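Local coordinates for protein acidocalcisomal pyrophosphatase (Trypanosoma brucei brucei, PDB 5C5V) that probably hydrolyses inorganic pyrophosphate to phosphate with the help of magnesium ions, and is captured here with the substrate analogue imidodiphosphate, at residues Y23-P26 with D27-E30; T217-D221 with P222-V226; R290-F293 with R294-I298. One frame throughout, in Å; residues are numbered along the deposited sequence.

Contact 1: residues Y23-P26 with D27-E30; sequences YLTP and DKVE
The carbonyl oxygen of P26 receives two backbone N-H groups, that of E30 at 3.1 Å in a nearly straight bond (163° at the hydrogen) and, more weakly, that of V29. V29 N is shared, for it also bonds T25 O at 2.9 Å, and these links wind the first turn of helix 26-36. T25 is the N-cap. With chi1 at 65° its OG1 swings in between its own backbone N and carbonyl carbon and turns to the opening turn, where it accepts from K28 N at 3.3 Å. Threonine suits the place because a short hydroxyl can stand in for the missing carbonyl of a preceding turn, while P26, which has no N-H to offer, costs nothing in the first turn. The side chains of T25 and K28 run alongside each other, and OG1 comes as close as 3.1 Å to K28 CG. The lysine chain then bends at chi2 and sends its ammonium to E31. L24, whose backbone pairs with V59, contributes the apolar part: the side chains of L24 and K28 cross at about a right angle, where L24 CD2 touches K28 CB, and L24 CB lies 3.9 Å from V29 CG2. V29, branched and buried, also rests on I52 and N53 of helix 43-53, whereas exposed E30 reaches K49 in a salt bridge. Two short loop strands, 23-24 and 59-60, bonded antiparallel and each leading into a helix, here one capped by T25, are the mark of an EF-hand pair.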
ATOM      1  N   TYR A  23      34.619 -20.018  22.056  1.00 73.91           N
ATOM      2  CA  TYR A  23      35.247 -20.599  23.244  1.00 74.80           C
ATOM      3  C   TYR A  23      35.236 -19.633  24.430  1.00 75.03           C
ATOM      4  O   TYR A  23      34.906 -18.457  24.284  1.00 74.87           O
ATOM      5  CB  TYR A  23      36.687 -21.025  22.923  1.00 75.01           C
ATOM      6  CG  TYR A  23      37.555 -19.879  22.462  1.00 75.12           C
ATOM      7  CD1 TYR A  23      38.401 -19.220  23.337  1.00 75.62           C
ATOM      8  CD2 TYR A  23      37.517 -19.453  21.138  1.00 74.70           C
ATOM      9  CE1 TYR A  23      39.190 -18.163  22.901  1.00 75.70           C
ATOM     10  CE2 TYR A  23      38.288 -18.398  20.700  1.00 74.75           C
ATOM     11  CZ  TYR A  23      39.117 -17.758  21.579  1.00 75.40           C
ATOM     12  OH  TYR A  23      39.885 -16.709  21.125  1.00 75.76           O
ATOM     13  N   LEU A  24      35.589 -20.137  25.608  1.00 74.02           N
ATOM     14  CA  LEU A  24      35.650 -19.298  26.795  1.00 74.46           C
ATOM     15  C   LEU A  24      37.071 -18.826  27.019  1.00 74.90           C
ATOM     16  O   LEU A  24      37.970 -19.652  27.188  1.00 75.23           O
ATOM     17  CB  LEU A  24      35.168 -20.054  28.033  1.00 74.83           C
ATOM     18  CG  LEU A  24      33.672 -20.375  28.138  1.00 74.67           C
ATOM     19  CD1 LEU A  24      33.393 -21.179  29.406  1.00 74.75           C
ATOM     20  CD2 LEU A  24      32.758 -19.147  27.996  1.00 74.20           C
ATOM     21  N   THR A  25      37.277 -17.514  27.054  1.00 76.45           N
ATOM     22  CA  THR A  25      38.579 -16.969  27.434  1.00 76.97           C
ATOM     23  C   THR A  25      38.861 -17.313  28.902  1.00 77.80           C
ATOM     24  O   THR A  25      37.958 -17.738  29.618  1.00 77.73           O
ATOM     25  CB  THR A  25      38.638 -15.442  27.217  1.00 77.06           C
ATOM     26  OG1 THR A  25      37.716 -14.799  28.104  1.00 77.47           O
ATOM     27  CG2 THR A  25      38.230 -15.081  25.787  1.00 76.41           C
ATOM     28  N   PRO A  26      40.116 -17.168  29.350  1.00 77.48           N
ATOM     29  CA  PRO A  26      40.408 -17.470  30.756  1.00 77.97           C
ATOM     30  C   PRO A  26      39.548 -16.651  31.719  1.00 78.08           C
ATOM     31  O   PRO A  26      39.031 -17.204  32.689  1.00 78.51           O
ATOM     32  CB  PRO A  26      41.899 -17.117  30.895  1.00 78.88           C
ATOM     33  CG  PRO A  26      42.442 -17.302  29.515  1.00 78.78           C
ATOM     34  CD  PRO A  26      41.336 -16.856  28.587  1.00 77.82           C
ATOM     35  N   ASP A  27      39.423 -15.354  31.465  1.00 78.85           N
ATOM     36  CA  ASP A  27      38.588 -14.480  32.283  1.00 79.00           C
ATOM     37  C   ASP A  27      37.143 -14.983  32.298  1.00 78.53           C
ATOM     38  O   ASP A  27      36.457 -14.936  33.316  1.00 78.77           O
ATOM     39  CB  ASP A  27      38.614 -13.044  31.746  1.00 79.00           C
ATOM     40  CG  ASP A  27      39.985 -12.391  31.866  1.00 79.80           C
ATOM     41  OD1 ASP A  27      40.744 -12.723  32.792  1.00 80.60           O
ATOM     42  OD2 ASP A  27      40.292 -11.519  31.023  1.00 80.01           O
ATOM     43  N   LYS A  28      36.682 -15.461  31.154  1.00 76.46           N
ATOM     44  CA  LYS A  28      35.322 -15.965  31.042  1.00 76.10           C
ATOM     45  C   LYS A  28      35.151 -17.279  31.803  1.00 76.26           C
ATOM     46  O   LYS A  28      34.071 -17.576  32.303  1.00 75.95           O
ATOM     47  CB  LYS A  28      34.949 -16.140  29.577  1.00 75.32           C
ATOM     48  CG  LYS A  28      34.695 -14.816  28.870  1.00 75.21           C
ATOM     49  CD  LYS A  28      33.672 -14.000  29.635  1.00 75.26           C
ATOM     50  CE  LYS A  28      33.766 -12.521  29.305  1.00 75.21           C
ATOM     51  NZ  LYS A  28      32.661 -11.794  29.972  1.00 75.47           N
ATOM     52  N   VAL A  29      36.224 -18.053  31.891  1.00 76.30           N
ATOM     53  CA  VAL A  29      36.190 -19.311  32.620  1.00 76.57           C
ATOM     54  C   VAL A  29      35.992 -19.051  34.106  1.00 77.05           C
ATOM     55  O   VAL A  29      35.155 -19.690  34.743  1.00 77.14           O
ATOM     56  CB  VAL A  29      37.476 -20.128  32.407  1.00 76.59           C
ATOM     57  CG1 VAL A  29      37.710 -21.067  33.587  1.00 77.51           C
ATOM     58  CG2 VAL A  29      37.392 -20.911  31.112  1.00 76.71           C
ATOM     59  N   GLU A  30      36.736 -18.093  34.649  1.00 79.37           N
ATOM     60  CA  GLU A  30      36.561 -17.721  36.041  1.00 80.15           C
ATOM     61  C   GLU A  30      35.154 -17.172  36.294  1.00 79.89           C
ATOM     62  O   GLU A  30      34.549 -17.454  37.329  1.00 80.20           O
ATOM     63  CB  GLU A  30      37.619 -16.703  36.471  1.00 80.88           C
ATOM     64  CG  GLU A  30      39.060 -17.184  36.311  1.00 81.62           C
ATOM     65  CD  GLU A  30      39.924 -16.832  37.501  1.00 82.88           C
ATOM     66  OE1 GLU A  30      41.169 -16.726  37.348  1.00 83.96           O
ATOM     67  OE2 GLU A  30      39.366 -16.682  38.616  1.00 83.12           O
TER

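Contact 2: residues T217-D221 with P222-V226; sequences TGDND and PVDAV. With MG (magnesium ion), chain E; MG (magnesium ion), chain G; 2PN (imidodiphosphoric acid), chain C.
D219 and D224 point their carboxylates at each other across a magnesium ion, that of chain E. D219 OD1 binds it at 2.2 Å and D224 OD2 at 2.0 Å, from opposite sides (about 169° at the metal), which lets two like charges face each other only 4.2 Å apart, D219 OD1 to D224 OD2. D256 and the phosphate oxygen O5 of imidodiphosphate share the same ion. The D224 carboxylate is a bridge: its other oxygen, OD1, holds the magnesium of chain G at 2.0 Å, and K258 donates to OD2, probably easing the crowding of negative charge. D219 is turned with chi1 at 82°, CG lying between backbone N and carbonyl carbon, so that while OD1 takes the metal, OD2 receives the N-H of D221 weakly and accepts from water 1, whose oxygen is 2.7 Å from D219 OD2. D219, D221 and D224 are the three aspartates of the D-x-D-P-x-D signature of soluble inorganic pyrophosphatases, short enough to bring several carboxylates onto one metal cluster. D221 stands between the other two in sequence; its OD1 passes over P222 CD at a slant, 3.5 Å away, and its OD2 is 3.3 Å from imidodiphosphate O4. Water 2, bound to both magnesium ions, donates a weak bond to D221 OD2; it lies beyond P2 almost in line with the bridging N1 (about 170° at P2), consistent with the place of the attacking water in this family. P222 keeps its ring packed on A200 and turns its carbonyl inward, where P222 O accepts from water 1 and from water 3, a ligand of the second ion. V223, directed away from the metals, packs on V259 of strand 254-263.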
ATOM      1  N   THR A 217     -30.207 -25.258  12.778  1.00 59.37           N
ATOM      2  CA  THR A 217     -28.983 -25.592  13.501  1.00 59.66           C
ATOM      3  C   THR A 217     -27.805 -25.415  12.540  1.00 59.61           C
ATOM      4  O   THR A 217     -28.014 -25.055  11.377  1.00 59.13           O
ATOM      5  CB  THR A 217     -29.024 -27.019  14.057  1.00 60.55           C
ATOM      6  OG1 THR A 217     -29.182 -27.950  12.982  1.00 60.96           O
ATOM      7  CG2 THR A 217     -30.200 -27.182  15.015  1.00 61.00           C
ATOM      8  N   GLY A 218     -26.580 -25.651  13.019  1.00 56.97           N
ATOM      9  CA  GLY A 218     -25.380 -25.403  12.234  1.00 56.48           C
ATOM     10  C   GLY A 218     -25.016 -26.521  11.280  1.00 57.10           C
ATOM     11  O   GLY A 218     -25.569 -27.616  11.361  1.00 57.74           O
ATOM     12  N   ASP A 219     -24.055 -26.271  10.400  1.00 54.80           N
ATOM     13  CA  ASP A 219     -23.724 -27.250   9.368  1.00 55.54           C
ATOM     14  C   ASP A 219     -22.681 -28.262   9.846  1.00 56.18           C
ATOM     15  O   ASP A 219     -22.105 -28.987   9.039  1.00 56.94           O
ATOM     16  CB  ASP A 219     -23.251 -26.545   8.076  1.00 55.15           C
ATOM     17  CG  ASP A 219     -21.775 -26.142   8.110  1.00 55.25           C
ATOM     18  OD1 ASP A 219     -21.181 -26.078   7.016  1.00 55.05           O
ATOM     19  OD2 ASP A 219     -21.208 -25.903   9.215  1.00 54.87           O
ATOM     20  N   ASN A 220     -22.450 -28.305  11.160  1.00 55.36           N
ATOM     21  CA  ASN A 220     -21.622 -29.338  11.783  1.00 56.19           C
ATOM     22  C   ASN A 220     -20.130 -29.253  11.438  1.00 56.11           C
ATOM     23  O   ASN A 220     -19.415 -30.240  11.534  1.00 57.33           O
ATOM     24  CB  ASN A 220     -22.156 -30.727  11.404  1.00 57.00           C
ATOM     25  CG  ASN A 220     -21.732 -31.812  12.385  1.00 58.05           C
ATOM     26  OD1 ASN A 220     -21.535 -31.550  13.575  1.00 57.77           O
ATOM     27  ND2 ASN A 220     -21.611 -33.041  11.890  1.00 58.89           N
ATOM     28  N   ASP A 221     -19.670 -28.073  11.042  1.00 54.76           N
ATOM     29  CA  ASP A 221     -18.293 -27.843  10.597  1.00 54.79           C
ATOM     30  C   ASP A 221     -17.690 -26.653  11.327  1.00 54.03           C
ATOM     31  O   ASP A 221     -18.413 -25.856  11.915  1.00 53.54           O
ATOM     32  CB  ASP A 221     -18.230 -27.580   9.083  1.00 54.75           C
ATOM     33  CG  ASP A 221     -17.872 -28.814   8.269  1.00 55.99           C
ATOM     34  OD1 ASP A 221     -17.022 -29.609   8.709  1.00 57.05           O
ATOM     35  OD2 ASP A 221     -18.421 -28.985   7.160  1.00 56.43           O
ATOM     36  N   PRO A 222     -16.358 -26.518  11.286  1.00 52.90           N
ATOM     37  CA  PRO A 222     -15.777 -25.260  11.767  1.00 51.94           C
ATOM     38  C   PRO A 222     -16.371 -24.060  11.026  1.00 51.08           C
ATOM     39  O   PRO A 222     -16.836 -24.217   9.898  1.00 51.11           O
ATOM     40  CB  PRO A 222     -14.289 -25.419  11.449  1.00 52.01           C
ATOM     41  CG  PRO A 222     -14.080 -26.875  11.377  1.00 53.08           C
ATOM     42  CD  PRO A 222     -15.326 -27.459  10.826  1.00 53.44           C
ATOM     43  N   VAL A 223     -16.369 -22.893  11.659  1.00 52.18           N
ATOM     44  CA  VAL A 223     -16.843 -21.668  11.028  1.00 51.26           C
ATOM     45  C   VAL A 223     -16.024 -21.330   9.776  1.00 51.09           C
ATOM     46  O   VAL A 223     -14.788 -21.383   9.778  1.00 51.03           O
ATOM     47  CB  VAL A 223     -16.798 -20.486  12.024  1.00 51.17           C
ATOM     48  CG1 VAL A 223     -17.102 -19.153  11.331  1.00 49.99           C
ATOM     49  CG2 VAL A 223     -17.771 -20.728  13.163  1.00 51.32           C
ATOM     50  N   ASP A 224     -16.732 -20.983   8.707  1.00 51.69           N
ATOM     51  CA  ASP A 224     -16.122 -20.732   7.408  1.00 51.21           C
ATOM     52  C   ASP A 224     -15.651 -19.292   7.272  1.00 50.42           C
ATOM     53  O   ASP A 224     -16.307 -18.369   7.742  1.00 49.96           O
ATOM     54  CB  ASP A 224     -17.109 -21.072   6.288  1.00 51.59           C
ATOM     55  CG  ASP A 224     -17.458 -22.558   6.240  1.00 52.75           C
ATOM     56  OD1 ASP A 224     -16.551 -23.399   6.425  1.00 53.24           O
ATOM     57  OD2 ASP A 224     -18.641 -22.875   6.027  1.00 52.95           O
ATOM     58  N   ALA A 225     -14.512 -19.104   6.616  1.00 51.23           N
ATOM     59  CA  ALA A 225     -13.949 -17.774   6.438  1.00 50.42           C
ATOM     60  C   ALA A 225     -13.541 -17.511   4.982  1.00 50.12           C
ATOM     61  O   ALA A 225     -13.032 -18.397   4.292  1.00 50.54           O
ATOM     62  CB  ALA A 225     -12.756 -17.577   7.366  1.00 50.45           C
ATOM     63  N   VAL A 226     -13.782 -16.286   4.526  1.00 51.39           N
ATOM     64  CA  VAL A 226     -13.321 -15.854   3.215  1.00 50.96           C
ATOM     65  C   VAL A 226     -12.280 -14.764   3.412  1.00 50.59           C
ATOM     66  O   VAL A 226     -12.590 -13.694   3.939  1.00 50.24           O
ATOM     67  CB  VAL A 226     -14.486 -15.320   2.356  1.00 51.09           C
ATOM     68  CG1 VAL A 226     -14.060 -15.224   0.901  1.00 50.81           C
ATOM     69  CG2 VAL A 226     -15.692 -16.232   2.494  1.00 51.83           C
TER
HETATM   70 MG    MG E 503     -19.799 -24.490   6.317  1.00 54.21          MG
HETATM   71 MG    MG G 505     -16.665 -25.289   5.862  1.00 54.29          MG
HETATM   72  P1  2PN C 501     -19.814 -26.680   1.351  1.00 55.18           P
HETATM   73  O1  2PN C 501     -19.498 -28.196   1.438  1.00 56.48           O
HETATM   74  O2  2PN C 501     -21.192 -26.432   2.022  1.00 54.34           O
HETATM   75  O3  2PN C 501     -19.760 -26.235  -0.137  1.00 55.50           O
HETATM   76  N1  2PN C 501     -18.636 -25.847   2.119  1.00 54.44           N
HETATM   77  P2  2PN C 501     -18.412 -25.829   3.742  0.75 54.10           P
HETATM   78  O4  2PN C 501     -18.301 -27.292   4.304  1.00 55.20           O
HETATM   79  O5  2PN C 501     -19.631 -25.162   4.350  1.00 52.94           O
HETATM   80  O6  2PN C 501     -17.193 -25.086   4.070  1.00 53.27           O
HETATM   81  O   HOH W   1     -19.296 -24.156   8.447  1.00 53.49           O
HETATM   82  O   HOH W   2     -18.512 -25.915   6.496  1.00 52.83           O
HETATM   83  O   HOH W   3     -15.739 -25.599   7.972  1.00 50.50           O
HETATM   84  O   HOH W   4     -15.794 -27.336   5.496  1.00 52.77           O
HETATM   85  O   HOH W   5     -14.712 -24.648   5.580  1.00 51.20           O

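Contact 3: residues R290-F293 with R294-I298; sequences REWF and RVYKI. With 2PN (imidodiphosphoric acid), chain C.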
ATOM      1  N   ARG A 290     -21.370 -12.864  -1.958  1.00 54.37           N
ATOM      2  CA  ARG A 290     -22.748 -13.256  -1.664  1.00 54.97           C
ATOM      3  C   ARG A 290     -23.339 -14.045  -2.828  1.00 55.94           C
ATOM      4  O   ARG A 290     -23.987 -15.080  -2.621  1.00 56.52           O
ATOM      5  CB  ARG A 290     -23.621 -12.036  -1.355  1.00 54.38           C
ATOM      6  CG  ARG A 290     -25.110 -12.349  -1.093  1.00 54.97           C
ATOM      7  CD  ARG A 290     -25.850 -11.131  -0.517  1.00 54.01           C
ATOM      8  NE  ARG A 290     -25.380  -9.941  -1.209  1.00 54.30           N
ATOM      9  CZ  ARG A 290     -25.053  -8.796  -0.625  1.00 53.41           C
ATOM     10  NH1 ARG A 290     -25.179  -8.636   0.678  1.00 53.14           N
ATOM     11  NH2 ARG A 290     -24.608  -7.805  -1.369  1.00 53.31           N
ATOM     12  N   GLU A 291     -23.098 -13.572  -4.048  1.00 53.78           N
ATOM     13  CA  GLU A 291     -23.667 -14.199  -5.235  1.00 55.00           C
ATOM     14  C   GLU A 291     -23.052 -15.568  -5.530  1.00 55.87           C
ATOM     15  O   GLU A 291     -23.763 -16.522  -5.837  1.00 56.82           O
ATOM     16  CB  GLU A 291     -23.498 -13.278  -6.453  1.00 55.13           C
ATOM     17  CG  GLU A 291     -23.986 -13.899  -7.761  1.00 56.58           C
ATOM     18  CD  GLU A 291     -25.501 -14.037  -7.861  1.00 57.21           C
ATOM     19  OE1 GLU A 291     -26.239 -13.549  -6.972  1.00 56.50           O
ATOM     20  OE2 GLU A 291     -25.964 -14.650  -8.848  1.00 58.37           O
ATOM     21  N   TRP A 292     -21.731 -15.659  -5.446  1.00 52.84           N
ATOM     22  CA  TRP A 292     -21.050 -16.927  -5.628  1.00 53.77           C
ATOM     23  C   TRP A 292     -21.616 -17.999  -4.654  1.00 54.13           C
ATOM     24  O   TRP A 292     -21.964 -19.111  -5.059  1.00 55.14           O
ATOM     25  CB  TRP A 292     -19.550 -16.743  -5.416  1.00 53.37           C
ATOM     26  CG  TRP A 292     -18.726 -17.850  -5.983  1.00 54.67           C
ATOM     27  CD1 TRP A 292     -18.084 -17.865  -7.201  1.00 55.45           C
ATOM     28  CD2 TRP A 292     -18.450 -19.116  -5.370  1.00 55.06           C
ATOM     29  NE1 TRP A 292     -17.426 -19.068  -7.368  1.00 56.55           N
ATOM     30  CE2 TRP A 292     -17.635 -19.849  -6.262  1.00 56.33           C
ATOM     31  CE3 TRP A 292     -18.814 -19.703  -4.157  1.00 54.97           C
ATOM     32  CZ2 TRP A 292     -17.184 -21.134  -5.977  1.00 57.32           C
ATOM     33  CZ3 TRP A 292     -18.365 -20.977  -3.876  1.00 55.80           C
ATOM     34  CH2 TRP A 292     -17.559 -21.679  -4.783  1.00 57.04           C
ATOM     35  N   PHE A 293     -21.740 -17.650  -3.378  1.00 54.34           N
ATOM     36  CA  PHE A 293     -22.252 -18.616  -2.403  1.00 54.84           C
ATOM     37  C   PHE A 293     -23.743 -18.839  -2.561  1.00 55.18           C
ATOM     38  O   PHE A 293     -24.251 -19.900  -2.190  1.00 55.59           O
ATOM     39  CB  PHE A 293     -21.933 -18.186  -0.969  1.00 53.74           C
ATOM     40  CG  PHE A 293     -20.525 -18.481  -0.562  1.00 53.70           C
ATOM     41  CD1 PHE A 293     -20.059 -19.793  -0.551  1.00 54.70           C
ATOM     42  CD2 PHE A 293     -19.660 -17.464  -0.200  1.00 52.78           C
ATOM     43  CE1 PHE A 293     -18.756 -20.084  -0.195  1.00 54.60           C
ATOM     44  CE2 PHE A 293     -18.355 -17.748   0.157  1.00 52.88           C
ATOM     45  CZ  PHE A 293     -17.903 -19.062   0.158  1.00 53.54           C
ATOM     46  N   ARG A 294     -24.438 -17.861  -3.143  1.00 56.47           N
ATOM     47  CA  ARG A 294     -25.867 -18.014  -3.372  1.00 56.78           C
ATOM     48  C   ARG A 294     -26.128 -19.106  -4.400  1.00 57.94           C
ATOM     49  O   ARG A 294     -26.976 -19.975  -4.181  1.00 58.40           O
ATOM     50  CB  ARG A 294     -26.507 -16.704  -3.852  1.00 56.22           C
ATOM     51  CG  ARG A 294     -28.036 -16.808  -4.002  1.00 56.69           C
ATOM     52  CD  ARG A 294     -28.683 -15.535  -4.549  1.00 56.22           C
ATOM     53  NE  ARG A 294     -28.382 -15.347  -5.962  1.00 57.01           N
ATOM     54  CZ  ARG A 294     -29.118 -15.852  -6.952  1.00 58.05           C
ATOM     55  NH1 ARG A 294     -30.211 -16.565  -6.688  1.00 58.33           N
ATOM     56  NH2 ARG A 294     -28.769 -15.637  -8.210  1.00 58.71           N
ATOM     57  N   VAL A 295     -25.360 -19.105  -5.488  1.00 56.17           N
ATOM     58  CA  VAL A 295     -25.705 -19.929  -6.642  1.00 57.25           C
ATOM     59  C   VAL A 295     -24.801 -21.133  -6.913  1.00 58.47           C
ATOM     60  O   VAL A 295     -25.141 -21.959  -7.766  1.00 59.51           O
ATOM     61  CB  VAL A 295     -25.702 -19.086  -7.952  1.00 57.57           C
ATOM     62  CG1 VAL A 295     -26.556 -17.847  -7.799  1.00 56.85           C
ATOM     63  CG2 VAL A 295     -24.274 -18.705  -8.358  1.00 57.48           C
ATOM     64  N   TYR A 296     -23.671 -21.256  -6.211  1.00 56.76           N
ATOM     65  CA  TYR A 296     -22.635 -22.184  -6.683  1.00 57.60           C
ATOM     66  C   TYR A 296     -23.054 -23.652  -6.728  1.00 58.57           C
ATOM     67  O   TYR A 296     -22.529 -24.402  -7.532  1.00 59.76           O
ATOM     68  CB  TYR A 296     -21.347 -22.030  -5.854  1.00 57.19           C
ATOM     69  CG  TYR A 296     -21.333 -22.599  -4.439  1.00 56.54           C
ATOM     70  CD1 TYR A 296     -20.439 -23.605  -4.089  1.00 57.30           C
ATOM     71  CD2 TYR A 296     -22.169 -22.092  -3.447  1.00 55.68           C
ATOM     72  CE1 TYR A 296     -20.387 -24.120  -2.778  1.00 57.10           C
ATOM     73  CE2 TYR A 296     -22.142 -22.609  -2.139  1.00 55.54           C
ATOM     74  CZ  TYR A 296     -21.240 -23.613  -1.814  1.00 56.10           C
ATOM     75  OH  TYR A 296     -21.203 -24.106  -0.543  1.00 55.92           O
ATOM     76  N   LYS A 297     -24.020 -24.059  -5.914  1.00 59.03           N
ATOM     77  CA  LYS A 297     -24.418 -25.465  -5.910  1.00 60.07           C
ATOM     78  C   LYS A 297     -25.547 -25.786  -6.892  1.00 60.68           C
ATOM     79  O   LYS A 297     -25.859 -26.953  -7.117  1.00 61.51           O
ATOM     80  CB  LYS A 297     -24.828 -25.903  -4.495  1.00 59.48           C
ATOM     81  CG  LYS A 297     -23.646 -26.043  -3.522  1.00 59.24           C
ATOM     82  CD  LYS A 297     -24.111 -26.446  -2.118  1.00 58.84           C
ATOM     83  CE  LYS A 297     -22.943 -26.480  -1.123  1.00 58.65           C
ATOM     84  NZ  LYS A 297     -23.335 -26.935   0.254  1.00 58.39           N
ATOM     85  N   ILE A 298     -26.151 -24.757  -7.477  1.00 61.44           N
ATOM     86  CA  ILE A 298     -27.287 -24.952  -8.371  1.00 61.93           C
ATOM     87  C   ILE A 298     -26.896 -25.786  -9.587  1.00 63.28           C
ATOM     88  O   ILE A 298     -27.632 -26.682  -9.994  1.00 63.97           O
ATOM     89  CB  ILE A 298     -27.886 -23.610  -8.834  1.00 61.40           C
ATOM     90  CG1 ILE A 298     -28.543 -22.896  -7.653  1.00 59.96           C
ATOM     91  CG2 ILE A 298     -28.910 -23.842  -9.931  1.00 61.75           C
ATOM     92  CD1 ILE A 298     -29.092 -21.524  -7.984  1.00 59.36           C
TER
HETATM   93  P1  2PN C 501     -19.814 -26.680   1.351  1.00 55.18           P
HETATM   94  O1  2PN C 501     -19.498 -28.196   1.438  1.00 56.48           O
HETATM   95  O2  2PN C 501     -21.192 -26.432   2.022  1.00 54.34           O
HETATM   96  O3  2PN C 501     -19.760 -26.235  -0.137  1.00 55.50           O
HETATM   97  N1  2PN C 501     -18.636 -25.847   2.119  1.00 54.44           N
HETATM   98  P2  2PN C 501     -18.412 -25.829   3.742  0.75 54.10           P
HETATM   99  O4  2PN C 501     -18.301 -27.292   4.304  1.00 55.20           O
HETATM  100  O5  2PN C 501     -19.631 -25.162   4.350  1.00 52.94           O
HETATM  101  O6  2PN C 501     -17.193 -25.086   4.070  1.00 53.27           O
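Helix 285-295 and the residues that follow it carry an aromatic cluster of W292, F293 and Y296 that leads into the diphosphate pocket. W292 CZ3 lies over one face of the Y296 ring, 3.4 Å from its CD1; the planes are 22° apart but slid, so overlap is slight, and Y296 CB sits over the six-membered ring of W292 as a CH-pi contact. F293 meets the same tyrosine T-shaped, its CD1 edge toward the Y296 face with planes at 88°. Chi1 of 74° sets the Y296 ring back against W292; tyrosine suits the place because W292 and F293 grip its ring while its hydroxyl reaches the ligand. K297 CG covers the face of the Y296 ring opposite W292. Y296 and K297 furnish part of the anion-binding site of the pyrophosphatase fold: Y296 OH donates to imidodiphosphate O3 at 2.6 Å, and K297 NZ, on an extended chain, donates to O2 at 2.8 Å and salt-bridges D251. On another flank R294 and E291, three apart on the helix, point their opposite charges the same way in a side-on salt bridge, NE to OE1 and NH2 to OE2, each 3.0 Å. NE approaches from above the carboxylate plane.

Overall arrangement
Contact 1 comes first along the chain and stands apart, in the helical EF-hand region at one end: its centre is about 60 Å from that of contact 2 and about 70 Å from that of contact 3. Contacts 2 and 3 follow in order within the pyrophosphatase domain, their centres about 16 Å apart. Strand 224-227, which contact 2 enters, belongs to the mixed sheet against which helix 285-295 of contact 3 packs, V226 touching F293. The ligand site is thus assembled from a loop before a strand, which works through magnesium ions, and from residues after a helix, which bond imidodiphosphate directly, while the EF-hand region lies far from it.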